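Local coordinates for putative epoxide hydrolase protein (Klebsiella pneumoniae subsp. pneumoniae, PDB 5BOV) that probably works as a hydrolase of the alpha/beta fold, perhaps on epoxides or on monoacylglycerols, its natural substrate not being established, at residues S155-Y158 with Q159-A163; Q191-D194 with A195-A198; A267-T270 with G271-H275; Q288-P291 with T292-V295. One frame throughout, in Å; residues are numbered along the deposited sequence.

Interaction 1. Residues S155-Y158 with Q159-A163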
# COMPACT_ATOMS: atom_id res chain seq x y z
N SER A 155 15.10 0.54 -13.33
CA SER A 155 13.84 1.06 -12.75
C SER A 155 13.59 0.59 -11.30
O SER A 155 12.87 1.27 -10.57
CB SER A 155 12.65 0.64 -13.66
OG SER A 155 12.16 -0.72 -13.40
N TRP A 156 14.14 -0.51 -10.88
CA TRP A 156 14.08 -1.00 -9.48
C TRP A 156 15.39 -0.67 -8.64
O TRP A 156 15.62 -1.28 -7.60
CB TRP A 156 13.93 -2.51 -9.44
CG TRP A 156 12.61 -3.03 -9.67
CD1 TRP A 156 12.16 -3.71 -10.80
CD2 TRP A 156 11.61 -3.13 -8.70
NE1 TRP A 156 10.87 -4.15 -10.58
CE2 TRP A 156 10.49 -3.75 -9.32
CE3 TRP A 156 11.49 -2.65 -7.38
CZ2 TRP A 156 9.29 -3.97 -8.63
CZ3 TRP A 156 10.30 -2.86 -6.68
CH2 TRP A 156 9.22 -3.53 -7.31
N TRP A 157 16.16 0.29 -9.09
CA TRP A 157 17.55 0.53 -8.59
C TRP A 157 17.61 0.58 -7.05
O TRP A 157 18.53 0.07 -6.44
CB TRP A 157 18.17 1.76 -9.19
CG TRP A 157 17.63 3.03 -8.75
CD1 TRP A 157 16.47 3.60 -9.16
CD2 TRP A 157 18.19 3.90 -7.75
NE1 TRP A 157 16.29 4.78 -8.48
CE2 TRP A 157 17.30 4.96 -7.58
CE3 TRP A 157 19.35 3.85 -6.96
CZ2 TRP A 157 17.57 6.03 -6.71
CZ3 TRP A 157 19.60 4.89 -6.07
CH2 TRP A 157 18.69 5.96 -5.95
N TYR A 158 16.62 1.27 -6.48
CA TYR A 158 16.63 1.53 -5.07
C TYR A 158 16.55 0.28 -4.22
O TYR A 158 17.08 0.27 -3.13
CB TYR A 158 15.50 2.52 -4.68
CG TYR A 158 14.14 2.09 -5.18
CD1 TYR A 158 13.69 2.49 -6.47
CD2 TYR A 158 13.34 1.28 -4.42
CE1 TYR A 158 12.45 2.05 -6.95
CE2 TYR A 158 12.14 0.84 -4.88
CZ TYR A 158 11.72 1.24 -6.17
OH TYR A 158 10.48 0.80 -6.58
N GLN A 159 15.93 -0.79 -4.70
CA GLN A 159 15.82 -1.96 -3.87
C GLN A 159 17.19 -2.58 -3.70
O GLN A 159 17.53 -3.11 -2.64
CB GLN A 159 14.81 -2.97 -4.43
CG GLN A 159 15.21 -3.85 -5.58
CD GLN A 159 14.07 -4.83 -5.98
OE1 GLN A 159 13.09 -5.01 -5.24
NE2 GLN A 159 14.18 -5.39 -7.12
N PHE A 160 17.98 -2.50 -4.74
CA PHE A 160 19.40 -3.00 -4.67
C PHE A 160 20.28 -2.08 -3.83
O PHE A 160 21.09 -2.60 -2.99
CB PHE A 160 20.02 -3.23 -6.02
CG PHE A 160 19.12 -4.01 -6.95
CD1 PHE A 160 18.91 -5.36 -6.73
CD2 PHE A 160 18.52 -3.39 -8.02
CE1 PHE A 160 18.03 -6.08 -7.53
CE2 PHE A 160 17.63 -4.10 -8.81
CZ PHE A 160 17.41 -5.44 -8.58
N TYR A 161 20.08 -0.77 -3.94
CA TYR A 161 20.72 0.15 -3.00
C TYR A 161 20.45 -0.24 -1.53
O TYR A 161 21.33 -0.38 -0.68
CB TYR A 161 20.21 1.54 -3.26
CG TYR A 161 20.89 2.66 -2.49
CD1 TYR A 161 22.28 2.88 -2.58
CD2 TYR A 161 20.19 3.56 -1.76
CE1 TYR A 161 22.90 3.94 -1.93
CE2 TYR A 161 20.79 4.63 -1.12
CZ TYR A 161 22.15 4.86 -1.21
OH TYR A 161 22.73 5.92 -0.54
N PHE A 162 19.15 -0.46 -1.23
CA PHE A 162 18.69 -0.79 0.13
C PHE A 162 19.23 -2.16 0.65
O PHE A 162 19.22 -2.43 1.83
CB PHE A 162 17.15 -0.75 0.25
CG PHE A 162 16.53 0.62 0.02
CD1 PHE A 162 17.22 1.79 0.26
CD2 PHE A 162 15.20 0.68 -0.39
CE1 PHE A 162 16.62 3.00 -0.03
CE2 PHE A 162 14.58 1.89 -0.64
CZ PHE A 162 15.31 3.05 -0.43
N ALA A 163 19.73 -2.99 -0.24
CA ALA A 163 20.30 -4.27 0.15
C ALA A 163 21.68 -4.12 0.80
O ALA A 163 22.18 -5.10 1.30
CB ALA A 163 20.39 -5.17 -1.06
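A first torsion of 78° puts Gln159 CG between its own backbone N and carbonyl carbon, and the extended chain beyond CG carries the amide back to the Trp156 indole. Trp156, with chi1 at -80°, holds its ring beside its own backbone N, where the amide can reach it. The two flat groups are only 12° from parallel. Gln159 NE2 sits over one face of the indole, toward the rim, 3.8 Å from Trp156 CD2. Gln159 OE1 lies 3.6 Å from Trp156 CE3 and has a weak hydrogen bond to Arg220 NE. The backbones are tied as well, by Gln159 N to Trp156 O at 3.0 Å. Trp156 CB also touches Phe160 CE2, at 4.1 Å.

Further along, Tyr161 N bonds to Trp157 O at 3.1 Å, and Phe162 N bonds to Tyr158 O at 2.9 Å. Tyr158 O also lies over one face of the Phe162 ring, 3.2 Å from Phe162 CG. The two side chains meet more loosely, with Tyr158 CD2 4.0 Å from Phe162 CE2. Trp40 and Phe178 pack against both Tyr158 and Phe162. Trp157 NE1 is satisfied by Gln185.

Trp156 leaves helical geometry after helix 150-155, and helix 157-162 starts directly after it. This helix belongs to the helical region between strands 127-133 and 247-252. That is where alpha/beta hydrolases such as the epoxide hydrolases carry their cap. The Tyr158 side chain lies near, without touching, the likely, unconfirmed nucleophile elbow, consistent with a cap helix over an active site.

Interaction 2. Residues Q191-D194 with A195-A198; sequences QFSD and ATFA
Thr196 OG1 is gripped twice. Ser193 OG lies 2.9 Å from Thr196 OG1 in a hydrogen bond that either hydroxyl could donate. Water 1 bonds to Thr196 OG1 at 2.7 Å and accepts from Ser193 N at 2.9 Å. The water thus closes a small ring between the backbone of Ser193 and the hydroxyl of Thr196. Ser193 is the N-cap residue of helix 194-201. Its chi1 of 70° sets OG between its backbone N and carbonyl carbon, and this brings OG to Thr196 OG1.

The helix then starts with regular backbone bonds. Phe197 N reaches Ser193 O at 3.1 Å, and Ala198 N reaches Asp194 O at 2.9 Å.

Apolar packing comes from Phe192 and Phe197. Their side chains run side by side and point the same way. Phe192 CE1 touches Phe197 CB at 4.0 Å.

Both phenylalanines face helix 175-186. Phe192 stacks on His184, and both rings meet Trp183 edge-to-face. Asp194 OD1 makes a salt bridge to Lys180 NZ of the same helix. The start of helix 194-201 therefore lies against helix 175-186.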
# COMPACT_ATOMS: atom_id res chain seq x y z
N GLN A 191 3.24 17.28 -11.13
CA GLN A 191 3.89 18.49 -10.67
C GLN A 191 3.50 18.81 -9.23
O GLN A 191 2.94 19.87 -8.92
CB GLN A 191 3.50 19.60 -11.63
CG GLN A 191 3.97 19.37 -13.06
CD GLN A 191 3.53 20.51 -13.97
OE1 GLN A 191 2.65 20.33 -14.80
NE2 GLN A 191 4.07 21.70 -13.76
N PHE A 192 3.81 17.88 -8.32
CA PHE A 192 3.50 18.07 -6.94
C PHE A 192 4.29 19.18 -6.30
O PHE A 192 5.46 19.40 -6.62
CB PHE A 192 3.72 16.77 -6.13
CG PHE A 192 5.14 16.22 -6.18
CD1 PHE A 192 6.06 16.64 -5.29
CD2 PHE A 192 5.51 15.26 -7.10
CE1 PHE A 192 7.33 16.08 -5.26
CE2 PHE A 192 6.74 14.73 -7.08
CZ PHE A 192 7.68 15.21 -6.21
N SER A 193 3.65 19.90 -5.40
CA SER A 193 4.29 21.04 -4.75
C SER A 193 5.26 20.60 -3.70
O SER A 193 5.16 19.47 -3.15
CB SER A 193 3.24 21.99 -4.11
OG SER A 193 2.64 21.38 -2.99
N ASP A 194 6.21 21.47 -3.33
CA ASP A 194 7.08 21.13 -2.23
C ASP A 194 6.33 20.85 -0.95
O ASP A 194 6.69 20.02 -0.16
CB ASP A 194 8.02 22.33 -1.90
CG ASP A 194 8.97 22.65 -3.05
OD1 ASP A 194 9.37 21.71 -3.79
OD2 ASP A 194 9.41 23.79 -3.18
N ALA A 195 5.25 21.61 -0.72
CA ALA A 195 4.49 21.42 0.52
C ALA A 195 3.75 20.11 0.51
O ALA A 195 3.63 19.51 1.55
CB ALA A 195 3.47 22.56 0.73
N THR A 196 3.28 19.69 -0.64
CA THR A 196 2.61 18.41 -0.76
C THR A 196 3.58 17.35 -0.37
O THR A 196 3.28 16.46 0.49
CB THR A 196 2.03 18.22 -2.18
OG1 THR A 196 0.92 19.12 -2.36
CG2 THR A 196 1.57 16.82 -2.38
N PHE A 197 4.79 17.42 -0.88
CA PHE A 197 5.76 16.42 -0.50
C PHE A 197 6.07 16.48 0.98
O PHE A 197 6.12 15.47 1.68
CB PHE A 197 7.07 16.52 -1.33
CG PHE A 197 8.07 15.57 -0.88
CD1 PHE A 197 7.86 14.22 -1.13
CD2 PHE A 197 9.11 15.94 -0.05
CE1 PHE A 197 8.74 13.31 -0.63
CE2 PHE A 197 9.97 15.01 0.47
CZ PHE A 197 9.78 13.69 0.21
N ALA A 198 6.35 17.68 1.47
CA ALA A 198 6.73 17.84 2.84
C ALA A 198 5.74 17.34 3.86
O ALA A 198 6.09 16.82 4.93
CB ALA A 198 7.08 19.32 3.12
O HOH W 1 0.81 19.56 -5.00

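Interaction 3. Residues A267-T270 with G271-H275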
# COMPACT_ATOMS: atom_id res chain seq x y z
N ALA A 267 -5.57 -13.26 -15.37
CA ALA A 267 -6.02 -14.52 -14.84
C ALA A 267 -5.70 -14.71 -13.38
O ALA A 267 -6.03 -15.77 -12.85
CB ALA A 267 -5.42 -15.66 -15.67
N LYS A 268 -5.19 -13.68 -12.71
CA LYS A 268 -5.04 -13.74 -11.26
C LYS A 268 -6.28 -13.31 -10.53
O LYS A 268 -6.33 -13.50 -9.30
CB LYS A 268 -3.88 -12.89 -10.80
CG LYS A 268 -2.56 -13.17 -11.47
CD LYS A 268 -2.22 -14.62 -11.40
CE LYS A 268 -1.98 -15.13 -10.00
NZ LYS A 268 -1.61 -16.59 -10.05
N PHE A 269 -7.31 -12.88 -11.21
CA PHE A 269 -8.53 -12.40 -10.56
C PHE A 269 -9.68 -13.27 -11.14
O PHE A 269 -10.00 -13.15 -12.35
CB PHE A 269 -8.72 -10.97 -10.88
CG PHE A 269 -7.63 -10.10 -10.34
CD1 PHE A 269 -7.64 -9.73 -8.99
CD2 PHE A 269 -6.58 -9.77 -11.12
CE1 PHE A 269 -6.58 -8.99 -8.49
CE2 PHE A 269 -5.51 -9.00 -10.59
CZ PHE A 269 -5.55 -8.60 -9.30
N THR A 270 -10.16 -14.20 -10.34
CA THR A 270 -11.04 -15.23 -10.80
C THR A 270 -12.51 -14.94 -10.58
O THR A 270 -13.31 -15.80 -10.95
CB THR A 270 -10.65 -16.58 -10.19
OG1 THR A 270 -10.58 -16.47 -8.76
CG2 THR A 270 -9.31 -17.04 -10.71
N GLY A 271 -12.83 -13.81 -9.91
CA GLY A 271 -14.20 -13.39 -9.79
C GLY A 271 -14.52 -12.29 -10.77
O GLY A 271 -14.03 -12.23 -11.89
N LYS A 272 -15.46 -11.44 -10.39
CA LYS A 272 -15.83 -10.30 -11.19
C LYS A 272 -14.63 -9.41 -11.30
O LYS A 272 -13.87 -9.27 -10.34
CB LYS A 272 -16.98 -9.56 -10.49
CG LYS A 272 -18.24 -10.40 -10.49
CD LYS A 272 -19.32 -9.64 -9.80
CE LYS A 272 -20.65 -10.35 -10.00
NZ LYS A 272 -21.79 -9.54 -9.48
N TYR A 273 -14.46 -8.83 -12.50
CA TYR A 273 -13.20 -8.12 -12.83
C TYR A 273 -13.36 -7.06 -13.87
O TYR A 273 -14.08 -7.23 -14.84
CB TYR A 273 -12.19 -9.13 -13.38
CG TYR A 273 -10.86 -8.53 -13.66
CD1 TYR A 273 -10.03 -8.22 -12.63
CD2 TYR A 273 -10.49 -8.18 -14.94
CE1 TYR A 273 -8.80 -7.60 -12.88
CE2 TYR A 273 -9.27 -7.58 -15.21
CZ TYR A 273 -8.44 -7.27 -14.18
OH TYR A 273 -7.21 -6.66 -14.40
N GLU A 274 -12.61 -5.97 -13.70
CA GLU A 274 -12.47 -4.95 -14.73
C GLU A 274 -11.10 -4.33 -14.57
O GLU A 274 -10.65 -4.14 -13.42
CB GLU A 274 -13.54 -3.91 -14.53
CG GLU A 274 -13.55 -2.87 -15.64
CD GLU A 274 -14.52 -1.70 -15.44
OE1 GLU A 274 -15.47 -1.85 -14.67
OE2 GLU A 274 -14.26 -0.68 -16.10
N HIS A 275 -10.46 -4.08 -15.68
CA HIS A 275 -9.23 -3.31 -15.69
C HIS A 275 -9.47 -1.92 -16.29
O HIS A 275 -10.14 -1.80 -17.33
CB HIS A 275 -8.11 -3.99 -16.51
CG HIS A 275 -6.88 -3.15 -16.52
ND1 HIS A 275 -6.12 -2.95 -15.40
CD2 HIS A 275 -6.34 -2.35 -17.48
CE1 HIS A 275 -5.18 -2.08 -15.63
NE2 HIS A 275 -5.29 -1.68 -16.90
O HOH W 2 -12.34 -13.35 -13.63
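Tyr273 starts with CB directed at the 267-270 segment, and its first torsion of -176° turns the ring along Phe269. The ring then runs past Phe269 by its CD1-CE1 side. CD1 meets Phe269 CB at 3.5 Å and Phe269 CG at 3.8 Å. Next in line, CE1 meets Phe269 CD2 at 3.6 Å. At the tip, OH leaves Phe269 and hydrogen-bonds to Thr249 OG1 of strand 247-252. The same threonine oxygen is bonded by His275 ND1.

The planes of the Phe269 ring and the Tyr273 ring are 21° apart, but the centroids of these two rings are offset by so much, 5.3 Å, that little of one lies over the other. Phe269 itself is buried and packs on Ile243, Thr247 and Thr249.

The chain turns back between the two aromatics at Thr270 and Gly271. Water 2 spans this bend. It donates to Phe269 O at 2.7 Å and to Gly271 O at 2.7 Å. The bend leads into strand 273-278, an outermost strand of the sheet, which runs parallel to strand 247-252.

The direct contact between Phe269 and Tyr273 is purely apolar and rests mainly on shape and dispersion. Polar bonds are made at its margins. The bond to Thr249 anchors the phenol oxygen, and the water ties together two carbonyl oxygens that could not bond to each other.

Interaction 4. Residues Q288-P291 with T292-V295; sequences QEDP and TAFV
Asp290 caps the N-terminus of helix 291-303, and its side chain meets Ala293 across the first turn. Asp290 OD1 accepts from Ala293 N at 3.3 Å, a straight but weak capping bond. Asp290 OD2 and Ala293 CB pack at 3.3 Å. A first torsion of -164° puts the carboxylate group anti to the Asp290 backbone N and lets it reach the turn.

OD1 has a second partner. Water 3 donates to Asp290 OD1 at 2.6 Å and accepts from Thr292 N at 2.9 Å. The carboxylate thus serves two amides at the helix start, one directly and one through water. Its negative charge there would probably be favoured by the helix dipole.

Ordinary helical backbone bonds follow. Phe294 N bonds to Asp290 O at 3.0 Å. Pro291 is the first helical residue, a position where its lack of an N-H costs nothing.

Further out, Asp290 is also the first residue past the short helix 286-289, so it links two helices. Its side chain rests on Val282. Glu289, just before it, is held by Ser187 OG and by the backbone N atoms of Gly283 and Asn285. Pro291, Phe294 and Val295 all lean on Val50 of helix 50-56. Pro291 O accepts from Val295 N at 2.9 Å, nearly straight at 175°, and Val295 CG2 touches that same oxygen at 3.2 Å.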
# COMPACT_ATOMS: atom_id res chain seq x y z
N GLN A 288 -3.68 9.95 -5.12
CA GLN A 288 -3.26 11.31 -4.81
C GLN A 288 -3.31 12.17 -6.10
O GLN A 288 -3.66 13.38 -6.03
CB GLN A 288 -1.89 11.33 -4.23
CG GLN A 288 -1.70 12.62 -3.41
CD GLN A 288 -0.54 12.57 -2.39
OE1 GLN A 288 0.01 11.54 -2.07
NE2 GLN A 288 -0.19 13.76 -1.89
N GLU A 289 -2.95 11.59 -7.22
CA GLU A 289 -2.80 12.31 -8.52
C GLU A 289 -4.11 12.47 -9.24
O GLU A 289 -4.28 13.44 -9.94
CB GLU A 289 -1.85 11.54 -9.42
CG GLU A 289 -0.43 11.49 -8.89
CD GLU A 289 0.48 10.64 -9.80
OE1 GLU A 289 0.49 11.00 -11.03
OE2 GLU A 289 1.18 9.77 -9.28
N ASP A 290 -5.03 11.52 -9.13
CA ASP A 290 -6.31 11.52 -9.80
C ASP A 290 -7.44 11.01 -8.86
O ASP A 290 -8.03 9.95 -9.10
CB ASP A 290 -6.26 10.69 -11.07
CG ASP A 290 -7.47 10.97 -12.03
OD1 ASP A 290 -8.44 11.65 -11.65
OD2 ASP A 290 -7.42 10.34 -13.09
N PRO A 291 -7.69 11.75 -7.80
CA PRO A 291 -8.64 11.30 -6.79
C PRO A 291 -10.07 11.08 -7.36
O PRO A 291 -10.73 10.18 -6.91
CB PRO A 291 -8.62 12.40 -5.72
CG PRO A 291 -8.07 13.60 -6.45
CD PRO A 291 -7.08 13.04 -7.43
N THR A 292 -10.48 11.89 -8.35
CA THR A 292 -11.81 11.69 -8.96
C THR A 292 -11.95 10.31 -9.57
O THR A 292 -12.92 9.60 -9.33
CB THR A 292 -12.10 12.82 -10.01
OG1 THR A 292 -12.02 14.06 -9.31
CG2 THR A 292 -13.45 12.68 -10.59
N ALA A 293 -10.96 9.90 -10.37
CA ALA A 293 -11.03 8.61 -11.00
C ALA A 293 -10.89 7.51 -9.94
O ALA A 293 -11.49 6.45 -10.09
CB ALA A 293 -9.94 8.44 -12.06
N PHE A 294 -10.10 7.74 -8.91
CA PHE A 294 -9.93 6.71 -7.92
C PHE A 294 -11.22 6.47 -7.12
O PHE A 294 -11.61 5.31 -6.88
CB PHE A 294 -8.78 7.05 -6.98
CG PHE A 294 -8.31 5.90 -6.18
CD1 PHE A 294 -8.85 5.59 -4.96
CD2 PHE A 294 -7.27 5.11 -6.67
CE1 PHE A 294 -8.41 4.51 -4.23
CE2 PHE A 294 -6.84 4.02 -5.92
CZ PHE A 294 -7.42 3.74 -4.72
N VAL A 295 -11.84 7.55 -6.68
CA VAL A 295 -13.15 7.45 -6.07
C VAL A 295 -14.16 6.66 -6.96
O VAL A 295 -14.85 5.77 -6.44
CB VAL A 295 -13.71 8.84 -5.75
CG1 VAL A 295 -15.18 8.76 -5.31
CG2 VAL A 295 -12.91 9.52 -4.69
O HOH W 3 -8.95 13.71 -10.07

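How the interactions relate
Interactions 2 and 4 touch: Thr196 CG2 packs on Gln288 NE2 at 3.6 Å, with centres about 17 Å apart. Both are helix starts, at 194-201 and 291-303, and Trp190 touches Phe192 as well as Gln288 and Glu289. Interaction 1 stands apart from them, with centres about 24 Å from interaction 2 and 28 Å from interaction 4. Interaction 3 lies at an outer strand, its nearest atoms about 10 Å from interaction 4. Tyr158 of interaction 1 and Phe294 of interaction 4 each lie near the likely, unconfirmed nucleophile elbow around Asp110, without touching it.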